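Local coordinates for protein Rbam17540 (Bacillus amyloliquefaciens, PDB 2YOY) that probably oxidises cellulose as a copper-dependent lytic polysaccharide monooxygenase of the CBM33 family, at residues His154-Val159 / Asn171-Asn176; Tyr105-Lys110 / Thr148-Tyr153. All coordinates share one frame; numbering follows the deposited sequence.

Contact 1: His154-Val159 / Asn171-Asn176; sequences HIILGV and NVIDVN
Ile155 turns CG1 anti to its carbonyl carbon (chi1 -67°), which leaves CG2 beside that carbon, and the two branches meet different residues of 171-176. Its CG2 comes within 3.7 Å of CB of Val172, the diagonal neighbour, whereas its CG1 runs alongside Asp174 and lies 3.5 Å from OD1 of that residue. Leu157 has CG anti to the backbone N instead, and with the turn at chi2 its CD1 leans toward the partner strand, 3.7 Å from CG1 of Val172. Val172 is therefore met by Ile155 and Leu157 alike, each crossing it obliquely. On the other face of the sheet, CG2 of Ile156 touches CD1 of Ile173 at 4.0 Å, and CB of His154 meets CG2 of Val175 at the same distance.

The backbones form an antiparallel ladder with three hydrogen-bonded pairs, His154 with Val175, Ile156 with Ile173 and Gly158 with Asn171, each closed by two N-H...O bonds. Geometry varies along it: Ile173 N to Ile156 O is short at 2.7 Å yet bent (137° at the hydrogen), while Asn171 N to Gly158 O is nearly straight (173°). The carbonyl oxygen of Ile173 takes the N-H of Ile156 and also a CA-H...O contact from Ile155 CA at 3.2 Å.

Asp174 OD1 is gripped from outside the ladder by Tyr153 OH and by a salt bridge to Arg10, and Asn171 OD1 accepts from the backbone N of Ile4. The pairing joins the two strands of the hairpin 154-162/167-177 deep in the domain. Strand 100-108 flanks 154-162 along its other edge, and Phe90 of strand 86-94, from the second sheet, packs on Ile156 and Ile173.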
loop_
_atom_site.group_PDB
_atom_site.type_symbol
_atom_site.label_atom_id
_atom_site.label_comp_id
_atom_site.label_asym_id
_atom_site.label_seq_id
_atom_site.Cartn_x
_atom_site.Cartn_y
_atom_site.Cartn_z
ATOM N N HIS A 154 -10.989 -4.117 -5.873
ATOM C CA HIS A 154 -9.863 -4.914 -5.344
ATOM C C HIS A 154 -8.886 -3.994 -4.676
ATOM O O HIS A 154 -8.930 -2.809 -4.938
ATOM C CB HIS A 154 -9.229 -5.815 -6.390
ATOM C CG HIS A 154 -10.129 -6.951 -6.750
ATOM N ND1 HIS A 154 -10.278 -8.057 -5.940
ATOM C CD2 HIS A 154 -11.073 -7.065 -7.718
ATOM C CE1 HIS A 154 -11.231 -8.826 -6.421
ATOM N NE2 HIS A 154 -11.741 -8.242 -7.489
ATOM N N ILE A 155 -8.008 -4.561 -3.832
ATOM C CA ILE A 155 -6.892 -3.816 -3.213
ATOM C C ILE A 155 -5.598 -4.497 -3.594
ATOM O O ILE A 155 -5.464 -5.709 -3.497
ATOM C CB ILE A 155 -7.085 -3.702 -1.696
ATOM C CG1 ILE A 155 -8.297 -2.823 -1.377
ATOM C CG2 ILE A 155 -5.836 -3.193 -1.018
ATOM C CD1 ILE A 155 -8.695 -2.806 0.096
ATOM N N ILE A 156 -4.723 -3.722 -4.226
ATOM C CA ILE A 156 -3.342 -4.105 -4.378
ATOM C C ILE A 156 -2.581 -3.605 -3.189
ATOM O O ILE A 156 -2.555 -2.406 -2.894
ATOM C CB ILE A 156 -2.791 -3.608 -5.721
ATOM C CG1 ILE A 156 -3.614 -4.296 -6.839
ATOM C CG2 ILE A 156 -1.258 -3.829 -5.874
ATOM C CD1 ILE A 156 -3.370 -3.685 -8.214
ATOM N N LEU A 157 -1.894 -4.536 -2.513
ATOM C CA LEU A 157 -0.873 -4.194 -1.523
ATOM C C LEU A 157 0.552 -4.263 -2.083
ATOM O O LEU A 157 1.035 -5.350 -2.517
ATOM C CB LEU A 157 -0.971 -5.159 -0.374
ATOM C CG LEU A 157 0.028 -5.075 0.749
ATOM C CD1 LEU A 157 -0.069 -3.760 1.489
ATOM C CD2 LEU A 157 -0.154 -6.250 1.740
ATOM N N GLY A 158 1.258 -3.128 -2.065
ATOM C CA GLY A 158 2.685 -3.153 -2.215
ATOM C C GLY A 158 3.501 -3.043 -0.961
ATOM O O GLY A 158 3.223 -2.191 -0.125
ATOM N N VAL A 159 4.507 -3.909 -0.843
ATOM C CA VAL A 159 5.367 -3.937 0.319
ATOM C C VAL A 159 6.845 -3.702 -0.080
ATOM O O VAL A 159 7.365 -4.357 -0.967
ATOM C CB VAL A 159 5.201 -5.248 1.089
ATOM C CG1 VAL A 159 5.971 -5.180 2.411
ATOM C CG2 VAL A 159 3.724 -5.567 1.395
ATOM N N ASN A 171 1.839 -0.210 1.435
ATOM C CA ASN A 171 0.938 0.706 0.762
ATOM C C ASN A 171 -0.171 -0.055 0.033
ATOM O O ASN A 171 0.060 -0.741 -0.981
ATOM C CB ASN A 171 1.657 1.559 -0.282
ATOM C CG ASN A 171 2.363 2.823 0.247
ATOM O OD1 ASN A 171 2.763 3.658 -0.574
ATOM N ND2 ASN A 171 2.586 2.939 1.554
ATOM N N VAL A 172 -1.386 0.108 0.537
ATOM C CA VAL A 172 -2.539 -0.394 -0.117
ATOM C C VAL A 172 -3.005 0.579 -1.162
ATOM O O VAL A 172 -2.861 1.797 -1.028
ATOM C CB VAL A 172 -3.714 -0.788 0.862
ATOM C CG1 VAL A 172 -3.262 -1.903 1.742
ATOM C CG2 VAL A 172 -4.190 0.401 1.675
ATOM N N ILE A 173 -3.529 0.002 -2.237
ATOM C CA ILE A 173 -4.040 0.720 -3.403
ATOM C C ILE A 173 -5.472 0.223 -3.700
ATOM O O ILE A 173 -5.714 -0.957 -3.964
ATOM C CB ILE A 173 -3.167 0.488 -4.662
ATOM C CG1 ILE A 173 -1.701 0.781 -4.402
ATOM C CG2 ILE A 173 -3.654 1.343 -5.811
ATOM C CD1 ILE A 173 -0.817 0.100 -5.400
ATOM N N ASP A 174 -6.430 1.151 -3.706
ATOM C CA ASP A 174 -7.827 0.803 -4.023
ATOM C C ASP A 174 -8.070 0.911 -5.535
ATOM O O ASP A 174 -7.809 1.952 -6.137
ATOM C CB ASP A 174 -8.768 1.723 -3.263
ATOM C CG ASP A 174 -8.568 1.637 -1.765
ATOM O OD1 ASP A 174 -9.063 0.633 -1.177
ATOM O OD2 ASP A 174 -7.905 2.542 -1.165
ATOM N N VAL A 175 -8.511 -0.172 -6.140
ATOM C CA VAL A 175 -8.652 -0.209 -7.587
ATOM C C VAL A 175 -10.012 -0.754 -7.997
ATOM O O VAL A 175 -10.662 -1.559 -7.308
ATOM C CB VAL A 175 -7.509 -1.027 -8.290
ATOM C CG1 VAL A 175 -6.134 -0.417 -7.956
ATOM C CG2 VAL A 175 -7.585 -2.508 -7.904
ATOM N N ASN A 176 -10.442 -0.258 -9.144
ATOM C CA ASN A 176 -11.563 -0.853 -9.839
ATOM C C ASN A 176 -10.973 -1.566 -11.024
ATOM O O ASN A 176 -10.445 -0.937 -11.952
ATOM C CB ASN A 176 -12.528 0.226 -10.272
ATOM C CG ASN A 176 -13.671 -0.332 -11.090
ATOM O OD1 ASN A 176 -14.343 -1.256 -10.651
ATOM N ND2 ASN A 176 -13.883 0.203 -12.264
#

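Contact 2: Tyr105-Lys110 / Thr148-Tyr153; sequences YYITKK and TDRSGY
Arg150 NH1 gives a hydrogen bond to the carbonyl oxygen of Thr108 at 2.9 Å, with 153° at the hydrogen. The acceptor lies in the guanidinium plane, but the donor is tilted from the carbonyl plane. A bend at chi3 (70°) of Arg150 helps turn the guanidinium toward the end of strand 100-108, with the backbone N of Lys110 over one of its faces and CG2 of Ile107 approaching NH1 obliquely at 3.5 Å. Asp149 takes another edge: NE and NH2 both converge side-on on OD1, with NE to OD1 at 2.9 Å, while NH2 reaches OD2 only weakly. NH1 also has a salt bridge to Glu124, which with Asp149 probably balances the charge; the in-plane bonds to Thr108 O and Asp149 OD1 hold the group's rotation.

In the Lys110 conformer described, one of two, NZ bonds the carbonyl oxygen of Asp149 at 3.0 Å. One water accepts from that NZ and from Ser151 N, and another donates to Lys110 O at 2.7 Å and weakly to Ser151 O. An arginine thus ties the loop crossing from strand 141-146 of one sheet to 154-162 of the other to the end of strand 100-108, within this family's immunoglobulin-like beta-sandwich.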
loop_
_atom_site.group_PDB
_atom_site.type_symbol
_atom_site.label_atom_id
_atom_site.label_comp_id
_atom_site.label_asym_id
_atom_site.label_seq_id
_atom_site.Cartn_x
_atom_site.Cartn_y
_atom_site.Cartn_z
ATOM N N TYR A 105 4.241 -7.715 -3.990
ATOM C CA TYR A 105 2.914 -7.212 -4.333
ATOM C C TYR A 105 1.881 -8.331 -4.234
ATOM O O TYR A 105 2.137 -9.461 -4.662
ATOM C CB TYR A 105 2.913 -6.668 -5.775
ATOM C CG TYR A 105 3.750 -5.384 -5.961
ATOM C CD1 TYR A 105 5.088 -5.449 -6.226
ATOM C CD2 TYR A 105 3.178 -4.129 -5.843
ATOM C CE1 TYR A 105 5.846 -4.333 -6.385
ATOM C CE2 TYR A 105 3.951 -2.950 -5.978
ATOM C CZ TYR A 105 5.291 -3.086 -6.224
ATOM O OH TYR A 105 6.092 -2.007 -6.430
ATOM N N TYR A 106 0.725 -7.979 -3.677
ATOM C CA TYR A 106 -0.361 -8.871 -3.412
ATOM C C TYR A 106 -1.643 -8.217 -3.955
ATOM O O TYR A 106 -1.743 -6.995 -4.017
ATOM C CB TYR A 106 -0.517 -9.078 -1.922
ATOM C CG TYR A 106 0.740 -9.564 -1.218
ATOM C CD1 TYR A 106 1.806 -8.701 -0.945
ATOM C CD2 TYR A 106 0.921 -10.900 -0.923
ATOM C CE1 TYR A 106 2.984 -9.166 -0.386
ATOM C CE2 TYR A 106 2.073 -11.346 -0.317
ATOM C CZ TYR A 106 3.096 -10.486 -0.058
ATOM O OH TYR A 106 4.253 -10.924 0.502
ATOM N N ILE A 107 -2.639 -9.023 -4.247
ATOM C CA ILE A 107 -3.973 -8.522 -4.604
ATOM C C ILE A 107 -4.980 -9.312 -3.778
ATOM O O ILE A 107 -4.726 -10.442 -3.401
ATOM C CB ILE A 107 -4.289 -8.644 -6.101
ATOM C CG1 ILE A 107 -5.494 -7.748 -6.449
ATOM C CG2 ILE A 107 -4.583 -10.094 -6.467
ATOM C CD1 ILE A 107 -5.643 -7.512 -7.923
ATOM N N THR A 108 -6.101 -8.675 -3.525
ATOM C CA THR A 108 -7.227 -9.332 -2.874
ATOM C C THR A 108 -7.743 -10.466 -3.744
ATOM O O THR A 108 -7.756 -10.388 -4.957
ATOM C CB THR A 108 -8.384 -8.360 -2.629
ATOM O OG1 THR A 108 -8.529 -7.511 -3.762
ATOM C CG2 THR A 108 -8.088 -7.519 -1.380
ATOM N N LYS A 109 -8.254 -11.491 -3.080
ATOM C CA LYS A 109 -8.805 -12.668 -3.756
ATOM C C LYS A 109 -10.152 -12.352 -4.343
ATOM O O LYS A 109 -10.849 -11.436 -3.890
ATOM C CB LYS A 109 -8.925 -13.828 -2.782
ATOM C CG LYS A 109 -7.585 -14.315 -2.250
ATOM C CD LYS A 109 -7.737 -15.345 -1.135
ATOM C CE LYS A 109 -6.377 -15.968 -0.817
ATOM N NZ LYS A 109 -6.419 -16.953 0.312
ATOM N N LYS A 110 -10.535 -13.155 -5.347
ATOM C CA LYS A 110 -11.799 -12.980 -6.069
ATOM C C LYS A 110 -12.989 -12.827 -5.127
ATOM O O LYS A 110 -13.886 -12.023 -5.371
ATOM C CB LYS A 110 -12.024 -14.159 -7.040
ATOM C CG LYS A 110 -13.111 -13.933 -8.074
ATOM C CD LYS A 110 -13.129 -15.077 -9.077
ATOM C CE LYS A 110 -14.302 -14.969 -10.031
ATOM N NZ LYS A 110 -14.236 -13.737 -10.861
ATOM N N THR A 148 -6.063 -11.387 -14.249
ATOM C CA THR A 148 -7.120 -11.041 -15.211
ATOM C C THR A 148 -8.425 -11.845 -14.980
ATOM O O THR A 148 -9.326 -11.797 -15.832
ATOM C CB THR A 148 -6.648 -11.242 -16.671
ATOM O OG1 THR A 148 -6.254 -12.612 -16.890
ATOM C CG2 THR A 148 -5.469 -10.305 -17.016
ATOM N N ASP A 149 -8.514 -12.560 -13.852
ATOM C CA ASP A 149 -9.650 -13.449 -13.517
ATOM C C ASP A 149 -10.606 -12.815 -12.510
ATOM O O ASP A 149 -11.452 -13.501 -11.942
ATOM C CB ASP A 149 -9.160 -14.802 -12.951
ATOM C CG ASP A 149 -8.356 -14.643 -11.684
ATOM O OD1 ASP A 149 -8.047 -13.492 -11.310
ATOM O OD2 ASP A 149 -8.039 -15.660 -11.052
ATOM N N ARG A 150 -10.455 -11.514 -12.270
ATOM C CA ARG A 150 -11.325 -10.828 -11.323
ATOM C C ARG A 150 -11.542 -9.364 -11.670
ATOM O O ARG A 150 -10.709 -8.759 -12.330
ATOM C CB ARG A 150 -10.795 -11.015 -9.889
ATOM C CG ARG A 150 -9.522 -10.225 -9.555
ATOM C CD ARG A 150 -8.759 -10.860 -8.382
ATOM N NE ARG A 150 -8.158 -12.129 -8.767
ATOM C CZ ARG A 150 -7.386 -12.873 -8.016
ATOM N NH1 ARG A 150 -7.058 -12.506 -6.777
ATOM N NH2 ARG A 150 -6.869 -13.982 -8.513
ATOM N N SER A 151 -12.676 -8.817 -11.227
ATOM C CA SER A 151 -13.107 -7.465 -11.566
ATOM C C SER A 151 -13.757 -6.786 -10.365
ATOM O O SER A 151 -14.042 -7.413 -9.344
ATOM C CB SER A 151 -14.123 -7.456 -12.746
ATOM O OG SER A 151 -15.306 -8.065 -12.341
ATOM N N GLY A 152 -14.028 -5.510 -10.543
ATOM C CA GLY A 152 -14.619 -4.676 -9.517
ATOM C C GLY A 152 -13.575 -4.221 -8.528
ATOM O O GLY A 152 -12.388 -4.109 -8.879
ATOM N N TYR A 153 -14.049 -3.944 -7.323
ATOM C CA TYR A 153 -13.233 -3.371 -6.273
ATOM C C TYR A 153 -12.274 -4.413 -5.722
ATOM O O TYR A 153 -12.716 -5.438 -5.167
ATOM C CB TYR A 153 -14.107 -2.824 -5.139
ATOM C CG TYR A 153 -13.334 -2.208 -3.976
ATOM C CD1 TYR A 153 -12.055 -1.637 -4.151
ATOM C CD2 TYR A 153 -13.899 -2.155 -2.715
ATOM C CE1 TYR A 153 -11.346 -1.115 -3.071
ATOM C CE2 TYR A 153 -13.224 -1.572 -1.648
ATOM C CZ TYR A 153 -11.963 -1.044 -1.820
ATOM O OH TYR A 153 -11.313 -0.459 -0.732
HETATM O O HOH W 1 -14.007 -10.100 -7.295
HETATM O O HOH W 2 -14.536 -10.895 -9.968
#

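How the contacts relate
Contact 1 lies about 6 Å from the centre of the chain and contact 2 about 15 Å (centre to centre), and their chemistry follows. All ten touching residues of contact 1 are buried, and backbone pairing with aliphatic packing holds two strands of one sheet. Contact 2 is partly exposed and relies on charged side chains, backbone carbonyls and waters to hold a loop. Both reach the same sheet, since strands 154-162 and 100-108 are neighbours in it. They meet directly at His154 ND1 and Thr108 OG1, 2.8 Å apart and probably hydrogen-bonded. Nearby, CG1 of Ile107 packs 3.6 Å from O of Ile155. Along the chain, the loop of contact 2 leads straight into contact 1.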